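PDB 2HXI: putative transcriptional regulator from Streptomyces coelicolor, which probably binds DNA at cis-regulatory sites as a transcription factor of the TetR family. Local coordinates for residues R83-A88 with L107-S112. Sequence-based numbering, arbitrary orientation.
Sequences RILLSA and LRLRES
Ala88 and Arg108 bring the helical segments 83-88 and 107-112 closest, their CA atoms 5.4 Å apart. The axes approach to 8.9 Å and run at 127° to each other, nearer antiparallel than parallel. The Arg108 side chain, extended from CG to NE, lays its CB and CD against the last carbonyl of helix 73-88, and its NH2 donates to Ala88 O at 2.6 Å. The oxygen lies in the guanidinium plane, while the nitrogen is tilted 31° from the carbonyl plane. Asp90 O accepts from the same NH2. With an alanine at Arg108, Ala88 O and Asp90 O would probably lose this shared donor, and the helix end the cover of CG and CD. In this TetR-family fold, helix 73-88 follows the predicted helix-turn-helix, and the contact joins it to helix 98-113 of the C-terminal region. On the apolar side of the contact, Leu85 CD2 meets Leu109 CD2 at a tight 3.4 Å, and Trp123 of helix 117-126 touches both leucines. With OG beside its backbone N (chi1 -71°), Ser112 turns its hydroxyl to Ala88, 3.3 Å from CB, and a water bridges Ser112 OG to Ser87 OG. Ile84 CG2 packs against Ser112 CB at 3.8 Å.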
ATOM      1  N   ARG B  83       4.536  -0.232 -19.267  1.00 21.13           N
ATOM      2  CA  ARG B  83       4.491   0.939 -20.108  1.00 21.99           C
ATOM      3  C   ARG B  83       4.338   2.207 -19.291  1.00 21.75           C
ATOM      4  O   ARG B  83       4.769   3.286 -19.736  1.00 22.94           O
ATOM      5  CB  ARG B  83       3.336   0.859 -21.145  1.00 23.00           C
ATOM      6  CG  ARG B  83       3.235  -0.425 -21.884  1.00 26.19           C
ATOM      7  CD  ARG B  83       4.539  -0.617 -22.712  1.00 29.16           C
ATOM      8  NE  ARG B  83       4.744   0.436 -23.738  1.00 33.17           N
ATOM      9  CZ  ARG B  83       5.826   0.505 -24.523  1.00 35.72           C
ATOM     10  NH1 ARG B  83       6.829  -0.390 -24.352  1.00 35.76           N
ATOM     11  NH2 ARG B  83       5.918   1.450 -25.456  1.00 34.59           N
ATOM     12  N   ILE B  84       3.619   2.113 -18.158  1.00 21.77           N
ATOM     13  CA  ILE B  84       3.457   3.257 -17.253  1.00 21.17           C
ATOM     14  C   ILE B  84       4.783   3.632 -16.603  1.00 22.01           C
ATOM     15  O   ILE B  84       5.101   4.820 -16.494  1.00 22.79           O
ATOM     16  CB  ILE B  84       2.389   2.990 -16.124  1.00 20.56           C
ATOM     17  CG1 ILE B  84       1.006   2.595 -16.735  1.00 22.92           C
ATOM     18  CG2 ILE B  84       2.214   4.193 -15.217  1.00 20.47           C
ATOM     19  CD1 ILE B  84       0.450   3.541 -17.763  1.00 24.17           C
ATOM     20  N   LEU B  85       5.552   2.636 -16.169  1.00 21.57           N
ATOM     21  CA  LEU B  85       6.918   2.957 -15.721  1.00 21.97           C
ATOM     22  C   LEU B  85       7.699   3.667 -16.833  1.00 22.02           C
ATOM     23  O   LEU B  85       8.439   4.610 -16.579  1.00 22.75           O
ATOM     24  CB  LEU B  85       7.643   1.684 -15.314  1.00 22.55           C
ATOM     25  CG  LEU B  85       7.034   0.841 -14.199  1.00 26.21           C
ATOM     26  CD1 LEU B  85       7.879  -0.441 -13.945  1.00 29.19           C
ATOM     27  CD2 LEU B  85       6.973   1.699 -12.984  1.00 26.39           C
ATOM     28  N   LEU B  86       7.573   3.181 -18.081  1.00 21.70           N
ATOM     29  CA  LEU B  86       8.353   3.733 -19.156  1.00 22.93           C
ATOM     30  C   LEU B  86       8.030   5.197 -19.345  1.00 22.54           C
ATOM     31  O   LEU B  86       8.948   6.049 -19.430  1.00 23.87           O
ATOM     32  CB  LEU B  86       8.115   2.911 -20.434  1.00 23.52           C
ATOM     33  CG  LEU B  86       8.903   3.375 -21.671  1.00 24.84           C
ATOM     34  CD1 LEU B  86      10.396   3.255 -21.463  1.00 28.63           C
ATOM     35  CD2 LEU B  86       8.470   2.554 -22.889  1.00 25.55           C
ATOM     36  N   SER B  87       6.732   5.525 -19.350  1.00 23.78           N
ATOM     37  CA  SER B  87       6.355   6.927 -19.488  1.00 26.00           C
ATOM     38  C   SER B  87       6.718   7.749 -18.258  1.00 24.63           C
ATOM     39  O   SER B  87       7.026   8.943 -18.383  1.00 26.19           O
ATOM     40  CB  SER B  87       4.895   7.121 -19.919  1.00 26.64           C
ATOM     41  OG  SER B  87       3.993   6.647 -18.951  1.00 32.17           O
ATOM     42  N   ALA B  88       6.688   7.138 -17.069  1.00 23.82           N
ATOM     43  CA  ALA B  88       7.143   7.868 -15.887  1.00 23.45           C
ATOM     44  C   ALA B  88       8.539   8.421 -16.086  1.00 22.75           C
ATOM     45  O   ALA B  88       8.881   9.517 -15.568  1.00 22.73           O
ATOM     46  CB  ALA B  88       7.067   6.997 -14.621  1.00 23.95           C
ATOM     47  N   LEU B 107       8.288  10.586  -7.193  1.00 16.91           N
ATOM     48  CA  LEU B 107       7.191  11.494  -7.578  1.00 17.20           C
ATOM     49  C   LEU B 107       6.691  11.197  -8.982  1.00 17.67           C
ATOM     50  O   LEU B 107       5.461  11.336  -9.242  1.00 19.17           O
ATOM     51  CB  LEU B 107       7.595  12.974  -7.481  1.00 17.34           C
ATOM     52  CG  LEU B 107       7.922  13.342  -6.014  1.00 18.28           C
ATOM     53  CD1 LEU B 107       8.389  14.819  -5.969  1.00 22.95           C
ATOM     54  CD2 LEU B 107       6.778  13.091  -5.067  1.00 24.75           C
ATOM     55  N   ARG B 108       7.625  10.870  -9.901  1.00 15.80           N
ATOM     56  CA  ARG B 108       7.239  10.618 -11.288  1.00 17.53           C
ATOM     57  C   ARG B 108       6.377   9.374 -11.298  1.00 17.02           C
ATOM     58  O   ARG B 108       5.399   9.319 -12.007  1.00 17.70           O
ATOM     59  CB  ARG B 108       8.422  10.459 -12.235  1.00 17.35           C
ATOM     60  CG  ARG B 108       8.970  11.823 -12.699  1.00 21.59           C
ATOM     61  CD  ARG B 108      10.300  11.604 -13.401  1.00 25.63           C
ATOM     62  NE  ARG B 108      10.714  12.728 -14.283  1.00 27.34           N
ATOM     63  CZ  ARG B 108      10.555  12.766 -15.599  1.00 31.84           C
ATOM     64  NH1 ARG B 108      11.004  13.827 -16.271  1.00 35.51           N
ATOM     65  NH2 ARG B 108       9.954  11.767 -16.258  1.00 29.21           N
ATOM     66  N   LEU B 109       6.750   8.365 -10.511  1.00 14.79           N
ATOM     67  CA  LEU B 109       5.975   7.150 -10.493  1.00 16.41           C
ATOM     68  C   LEU B 109       4.595   7.423  -9.919  1.00 15.57           C
ATOM     69  O   LEU B 109       3.601   6.879 -10.434  1.00 17.50           O
ATOM     70  CB  LEU B 109       6.668   6.074  -9.626  1.00 13.37           C
ATOM     71  CG  LEU B 109       7.982   5.478 -10.178  1.00 17.72           C
ATOM     72  CD1 LEU B 109       8.652   4.633  -9.070  1.00 16.32           C
ATOM     73  CD2 LEU B 109       7.690   4.591 -11.445  1.00 17.80           C
ATOM     74  N   ARG B 110       4.515   8.217  -8.831  1.00 15.75           N
ATOM     75  CA  ARG B 110       3.236   8.484  -8.224  1.00 16.46           C
ATOM     76  C   ARG B 110       2.344   9.234  -9.258  1.00 18.85           C
ATOM     77  O   ARG B 110       1.126   8.966  -9.380  1.00 19.58           O
ATOM     78  CB  ARG B 110       3.423   9.306  -6.954  1.00 16.91           C
ATOM     79  CG  ARG B 110       2.084   9.572  -6.290  1.00 18.99           C
ATOM     80  CD  ARG B 110       2.212  10.346  -4.991  1.00 20.71           C
ATOM     81  NE  ARG B 110       0.887  10.734  -4.537  1.00 22.07           N
ATOM     82  CZ  ARG B 110       0.345  11.911  -4.775  1.00 26.02           C
ATOM     83  NH1 ARG B 110       1.040  12.823  -5.452  1.00 27.39           N
ATOM     84  NH2 ARG B 110      -0.890  12.147  -4.332  1.00 26.49           N
ATOM     85  N   GLU B 111       2.942  10.203  -9.962  1.00 19.12           N
ATOM     86  CA  GLU B 111       2.158  10.997 -10.911  1.00 21.70           C
ATOM     87  C   GLU B 111       1.668  10.124 -12.052  1.00 20.03           C
ATOM     88  O   GLU B 111       0.483  10.131 -12.381  1.00 20.53           O
ATOM     89  CB  GLU B 111       2.949  12.261 -11.303  1.00 22.37           C
ATOM     90  CG  GLU B 111       3.224  12.615 -12.734  1.00 31.10           C
ATOM     91  CD  GLU B 111       4.256  13.818 -12.768  1.00 32.02           C
ATOM     92  OE1 GLU B 111       5.519  13.606 -12.952  1.00 35.15           O
ATOM     93  OE2 GLU B 111       3.756  14.962 -12.535  1.00 42.10           O
ATOM     94  N   SER B 112       2.560   9.308 -12.611  1.00 18.68           N
ATOM     95  CA  SER B 112       2.177   8.424 -13.712  1.00 19.59           C
ATOM     96  C   SER B 112       1.064   7.451 -13.357  1.00 20.83           C
ATOM     97  O   SER B 112       0.193   7.134 -14.199  1.00 22.11           O
ATOM     98  CB  SER B 112       3.407   7.694 -14.245  1.00 19.38           C
ATOM     99  OG  SER B 112       4.228   8.639 -14.930  1.00 22.20           O
TER
HETATM  100  O   HOH W   1       2.946   8.639 -17.319  1.00 36.89           O